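Local coordinates for protein D-alanine--D-alanine ligase (Acinetobacter baumannii ACICU, PDB 5D8D) that joins two D-alanine molecules into D-alanyl-D-alanine at the expense of ATP, supplying the dipeptide for peptidoglycan synthesis, at residues Q29-Q41 and Y290-Q302. Numbering follows the deposited sequence.
Sequences QAVLDALLRSGVQ and YSFDELCVAILEQ
A perpendicular helix-helix packing, centred on Ala34, Asp293 and Cys296, joins the Rossmann-like N-terminal domain of this ATP-grasp ligase to its C-terminal helix. The axes of helices 29-37 and 292-301 cross at -90° and approach to 8.6 Å. The small methyl of Ala34 faces the Phe292 edge and Cys296 SG together, with its CB 3.8 Å from Cys296 SG and nearer still to Asp293 OD1 (3.4 Å). Phe292 has CG anti to its backbone N (chi1 -179°), which carries the ring along helix 29-37, where CE2 lies 3.3 Å from Ala30 O, at the ring edge, and CZ touches Ala30 CB. Deeper in, Leu35 CD2 lies 3.8 Å from Cys296 CB and also touches Leu300 CD2. Val12 and Phe62, on two strands of the parallel sheet, adjoin Leu35 and extend this apolar layer. Just past the C-terminal end of helix 29-37, Ser38 CB rests on Val297 CG2, while Ser38 OG turns back to Ala34 O (2.8 Å), whose opposite face receives Ser38 N. A Schellman motif ends the helix here, with Gly39 at positive phi and bonds from Val40 N to Leu35 O and Gly39 N to Leu36 O. At the more exposed border, Arg37 and Asp293 form a salt bridge with nearly parallel planes (16° apart): NH1 meets OD1 on its syn side at 2.9 Å, and a weak bond runs from Arg37 NH1 to Asp293 OD2 (3.5 Å).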
loop_
_atom_site.group_PDB
_atom_site.type_symbol
_atom_site.label_atom_id
_atom_site.label_comp_id
_atom_site.label_asym_id
_atom_site.label_seq_id
_atom_site.Cartn_x
_atom_site.Cartn_y
_atom_site.Cartn_z
ATOM N N GLN A 29 -16.452 -12.490 -17.594
ATOM C CA GLN A 29 -17.210 -13.422 -18.413
ATOM C C GLN A 29 -16.343 -14.568 -18.812
ATOM O O GLN A 29 -16.753 -15.735 -18.728
ATOM C CB GLN A 29 -17.723 -12.753 -19.686
ATOM C CG GLN A 29 -19.208 -12.605 -19.743
ATOM C CD GLN A 29 -19.884 -13.931 -19.878
ATOM O OE1 GLN A 29 -20.787 -14.247 -19.132
ATOM N NE2 GLN A 29 -19.414 -14.730 -20.792
ATOM N N ALA A 30 -15.131 -14.274 -19.274
ATOM C CA ALA A 30 -14.292 -15.400 -19.728
ATOM C C ALA A 30 -13.916 -16.328 -18.559
ATOM O O ALA A 30 -13.928 -17.561 -18.690
ATOM C CB ALA A 30 -13.059 -14.913 -20.461
ATOM N N VAL A 31 -13.642 -15.735 -17.394
ATOM C CA VAL A 31 -13.296 -16.538 -16.222
ATOM C C VAL A 31 -14.495 -17.326 -15.721
ATOM O O VAL A 31 -14.367 -18.492 -15.338
ATOM C CB VAL A 31 -12.699 -15.687 -15.108
ATOM C CG1 VAL A 31 -12.513 -16.531 -13.841
ATOM C CG2 VAL A 31 -11.380 -15.127 -15.575
ATOM N N LEU A 32 -15.658 -16.700 -15.733
ATOM C CA LEU A 32 -16.875 -17.396 -15.311
ATOM C C LEU A 32 -17.155 -18.627 -16.147
ATOM O O LEU A 32 -17.332 -19.720 -15.612
ATOM C CB LEU A 32 -18.073 -16.447 -15.350
ATOM C CG LEU A 32 -19.385 -16.954 -14.784
ATOM C CD1 LEU A 32 -19.251 -17.252 -13.302
ATOM C CD2 LEU A 32 -20.451 -15.913 -15.004
ATOM N N ASP A 33 -17.166 -18.455 -17.467
ATOM C CA ASP A 33 -17.383 -19.579 -18.384
ATOM C C ASP A 33 -16.376 -20.702 -18.197
ATOM O O ASP A 33 -16.714 -21.868 -18.363
ATOM C CB ASP A 33 -17.365 -19.140 -19.862
ATOM C CG ASP A 33 -18.618 -18.364 -20.283
ATOM O OD1 ASP A 33 -19.729 -18.638 -19.764
ATOM O OD2 ASP A 33 -18.484 -17.488 -21.179
ATOM N N ALA A 34 -15.146 -20.353 -17.894
ATOM C CA ALA A 34 -14.098 -21.339 -17.742
ATOM C C ALA A 34 -14.267 -22.127 -16.443
ATOM O O ALA A 34 -14.117 -23.357 -16.418
ATOM C CB ALA A 34 -12.715 -20.663 -17.795
ATOM N N LEU A 35 -14.561 -21.425 -15.358
ATOM C CA LEU A 35 -14.760 -22.097 -14.081
ATOM C C LEU A 35 -15.960 -23.008 -14.190
ATOM O O LEU A 35 -15.848 -24.178 -13.855
ATOM C CB LEU A 35 -14.901 -21.092 -12.928
ATOM C CG LEU A 35 -13.637 -20.265 -12.657
ATOM C CD1 LEU A 35 -13.901 -19.194 -11.604
ATOM C CD2 LEU A 35 -12.420 -21.136 -12.299
ATOM N N LEU A 36 -17.066 -22.523 -14.764
ATOM C CA LEU A 36 -18.283 -23.363 -14.955
ATOM C C LEU A 36 -18.041 -24.611 -15.817
ATOM O O LEU A 36 -18.474 -25.717 -15.466
ATOM C CB LEU A 36 -19.402 -22.541 -15.566
ATOM C CG LEU A 36 -20.002 -21.465 -14.661
ATOM C CD1 LEU A 36 -20.833 -20.467 -15.432
ATOM C CD2 LEU A 36 -20.878 -22.117 -13.593
ATOM N N ARG A 37 -17.319 -24.475 -16.925
ATOM C CA ARG A 37 -16.945 -25.677 -17.714
ATOM C C ARG A 37 -16.237 -26.692 -16.848
ATOM O O ARG A 37 -16.357 -27.883 -17.085
ATOM C CB ARG A 37 -15.969 -25.341 -18.823
ATOM C CG ARG A 37 -16.580 -24.823 -20.102
ATOM C CD ARG A 37 -15.424 -24.259 -20.913
ATOM N NE ARG A 37 -15.905 -23.142 -21.687
ATOM C CZ ARG A 37 -15.253 -22.024 -21.921
ATOM N NH1 ARG A 37 -14.011 -21.832 -21.456
ATOM N NH2 ARG A 37 -15.856 -21.097 -22.681
ATOM N N SER A 38 -15.432 -26.198 -15.899
ATOM C CA SER A 38 -14.629 -27.038 -15.001
ATOM C C SER A 38 -15.410 -27.582 -13.794
ATOM O O SER A 38 -14.827 -28.182 -12.891
ATOM C CB SER A 38 -13.396 -26.277 -14.525
ATOM O OG SER A 38 -12.725 -25.657 -15.592
ATOM N N GLY A 39 -16.716 -27.352 -13.758
ATOM C CA GLY A 39 -17.561 -27.835 -12.661
ATOM C C GLY A 39 -17.469 -27.074 -11.361
ATOM O O GLY A 39 -18.005 -27.559 -10.351
ATOM N N VAL A 40 -16.847 -25.887 -11.354
ATOM C CA VAL A 40 -16.870 -25.058 -10.134
ATOM C C VAL A 40 -18.151 -24.221 -10.087
ATOM O O VAL A 40 -18.670 -23.858 -11.117
ATOM C CB VAL A 40 -15.585 -24.235 -9.825
ATOM C CG1 VAL A 40 -14.392 -24.606 -10.681
ATOM C CG2 VAL A 40 -15.860 -22.752 -9.823
ATOM N N GLN A 41 -18.680 -23.986 -8.894
ATOM C CA GLN A 41 -19.944 -23.255 -8.719
ATOM C C GLN A 41 -19.610 -21.790 -8.709
ATOM O O GLN A 41 -19.547 -21.201 -7.649
ATOM C CB GLN A 41 -20.641 -23.534 -7.369
ATOM C CG GLN A 41 -21.262 -24.892 -7.152
ATOM C CD GLN A 41 -21.771 -25.005 -5.719
ATOM O OE1 GLN A 41 -22.644 -24.236 -5.297
ATOM N NE2 GLN A 41 -21.183 -25.919 -4.946
ATOM N N TYR A 290 -1.049 -24.966 -20.091
ATOM C CA TYR A 290 -2.355 -24.669 -19.477
ATOM C C TYR A 290 -3.335 -24.278 -20.551
ATOM O O TYR A 290 -3.104 -23.341 -21.298
ATOM C CB TYR A 290 -2.272 -23.585 -18.366
ATOM C CG TYR A 290 -1.529 -23.993 -17.089
ATOM C CD1 TYR A 290 -0.162 -23.794 -16.985
ATOM C CD2 TYR A 290 -2.172 -24.578 -16.014
ATOM C CE1 TYR A 290 0.556 -24.148 -15.850
ATOM C CE2 TYR A 290 -1.452 -24.957 -14.855
ATOM C CZ TYR A 290 -0.089 -24.720 -14.787
ATOM O OH TYR A 290 0.679 -25.035 -13.703
ATOM N N SER A 291 -4.449 -24.979 -20.631
ATOM C CA SER A 291 -5.581 -24.407 -21.375
ATOM C C SER A 291 -5.989 -23.206 -20.557
ATOM O O SER A 291 -5.548 -23.062 -19.415
ATOM C CB SER A 291 -6.757 -25.384 -21.467
ATOM O OG SER A 291 -7.424 -25.531 -20.214
ATOM N N PHE A 292 -6.827 -22.357 -21.125
ATOM C CA PHE A 292 -7.393 -21.235 -20.379
ATOM C C PHE A 292 -8.205 -21.689 -19.169
ATOM O O PHE A 292 -8.152 -21.041 -18.117
ATOM C CB PHE A 292 -8.269 -20.389 -21.281
ATOM C CG PHE A 292 -8.866 -19.203 -20.605
ATOM C CD1 PHE A 292 -8.170 -18.004 -20.546
ATOM C CD2 PHE A 292 -10.162 -19.263 -20.075
ATOM C CE1 PHE A 292 -8.746 -16.872 -19.978
ATOM C CE2 PHE A 292 -10.735 -18.145 -19.458
ATOM C CZ PHE A 292 -10.028 -16.946 -19.414
ATOM N N ASP A 293 -8.935 -22.795 -19.301
ATOM C CA ASP A 293 -9.747 -23.313 -18.178
ATOM C C ASP A 293 -8.854 -23.874 -17.066
ATOM O O ASP A 293 -9.158 -23.718 -15.887
ATOM C CB ASP A 293 -10.750 -24.378 -18.625
ATOM C CG ASP A 293 -11.701 -23.887 -19.691
ATOM O OD1 ASP A 293 -11.567 -22.748 -20.176
ATOM O OD2 ASP A 293 -12.581 -24.676 -20.088
ATOM N N GLU A 294 -7.751 -24.505 -17.450
ATOM C CA GLU A 294 -6.819 -25.048 -16.481
ATOM C C GLU A 294 -6.139 -23.890 -15.765
ATOM O O GLU A 294 -6.006 -23.892 -14.548
ATOM C CB GLU A 294 -5.788 -25.977 -17.144
ATOM C CG GLU A 294 -6.324 -27.355 -17.515
ATOM C CD GLU A 294 -5.498 -28.090 -18.571
ATOM O OE1 GLU A 294 -4.785 -27.475 -19.401
ATOM O OE2 GLU A 294 -5.580 -29.330 -18.589
ATOM N N LEU A 295 -5.746 -22.878 -16.521
ATOM C CA LEU A 295 -5.185 -21.664 -15.943
ATOM C C LEU A 295 -6.126 -21.083 -14.861
ATOM O O LEU A 295 -5.663 -20.720 -13.773
ATOM C CB LEU A 295 -4.901 -20.632 -17.052
ATOM C CG LEU A 295 -4.643 -19.199 -16.653
ATOM C CD1 LEU A 295 -3.428 -19.165 -15.737
ATOM C CD2 LEU A 295 -4.439 -18.329 -17.876
ATOM N N CYS A 296 -7.433 -21.042 -15.141
ATOM C CA CYS A 296 -8.384 -20.469 -14.207
ATOM C C CYS A 296 -8.491 -21.322 -12.961
ATOM O O CYS A 296 -8.457 -20.814 -11.873
ATOM C CB CYS A 296 -9.740 -20.248 -14.847
ATOM S SG CYS A 296 -9.752 -18.928 -16.096
ATOM N N VAL A 297 -8.565 -22.627 -13.093
ATOM C CA VAL A 297 -8.536 -23.467 -11.895
ATOM C C VAL A 297 -7.229 -23.251 -11.056
ATOM O O VAL A 297 -7.259 -23.184 -9.823
ATOM C CB VAL A 297 -8.764 -24.940 -12.272
ATOM C CG1 VAL A 297 -8.421 -25.888 -11.122
ATOM C CG2 VAL A 297 -10.225 -25.128 -12.680
ATOM N N ALA A 298 -6.106 -23.108 -11.730
ATOM C CA ALA A 298 -4.829 -22.972 -11.042
ATOM C C ALA A 298 -4.721 -21.629 -10.294
ATOM O O ALA A 298 -4.186 -21.567 -9.177
ATOM C CB ALA A 298 -3.677 -23.151 -12.029
ATOM N N ILE A 299 -5.215 -20.555 -10.896
ATOM C CA ILE A 299 -5.330 -19.292 -10.187
ATOM C C ILE A 299 -6.212 -19.505 -8.928
ATOM O O ILE A 299 -5.828 -19.151 -7.827
ATOM C CB ILE A 299 -5.852 -18.169 -11.113
ATOM C CG1 ILE A 299 -4.781 -17.816 -12.152
ATOM C CG2 ILE A 299 -6.241 -16.907 -10.338
ATOM C CD1 ILE A 299 -5.291 -17.061 -13.391
ATOM N N LEU A 300 -7.364 -20.124 -9.082
ATOM C CA LEU A 300 -8.277 -20.291 -7.959
ATOM C C LEU A 300 -7.691 -21.199 -6.853
ATOM O O LEU A 300 -8.074 -21.105 -5.695
ATOM C CB LEU A 300 -9.610 -20.875 -8.463
ATOM C CG LEU A 300 -10.764 -20.929 -7.473
ATOM C CD1 LEU A 300 -11.047 -19.543 -6.917
ATOM C CD2 LEU A 300 -11.992 -21.459 -8.174
ATOM N N GLU A 301 -6.792 -22.101 -7.224
ATOM C CA GLU A 301 -6.179 -23.032 -6.266
ATOM C C GLU A 301 -5.349 -22.327 -5.208
ATOM O O GLU A 301 -5.241 -22.826 -4.117
ATOM C CB GLU A 301 -5.349 -24.086 -6.986
ATOM C CG GLU A 301 -6.185 -25.269 -7.440
ATOM C CD GLU A 301 -5.415 -26.219 -8.325
ATOM O OE1 GLU A 301 -4.276 -25.856 -8.677
ATOM O OE2 GLU A 301 -5.954 -27.311 -8.654
ATOM N N GLN A 302 -4.839 -21.140 -5.501
ATOM C CA GLN A 302 -4.201 -20.293 -4.474
ATOM C C GLN A 302 -5.096 -20.053 -3.284
ATOM O O GLN A 302 -4.563 -19.778 -2.215
ATOM C CB GLN A 302 -3.821 -18.902 -4.978
ATOM C CG GLN A 302 -2.927 -18.840 -6.217
ATOM C CD GLN A 302 -3.185 -17.588 -7.103
ATOM O OE1 GLN A 302 -3.619 -16.527 -6.615
ATOM N NE2 GLN A 302 -2.872 -17.706 -8.390
#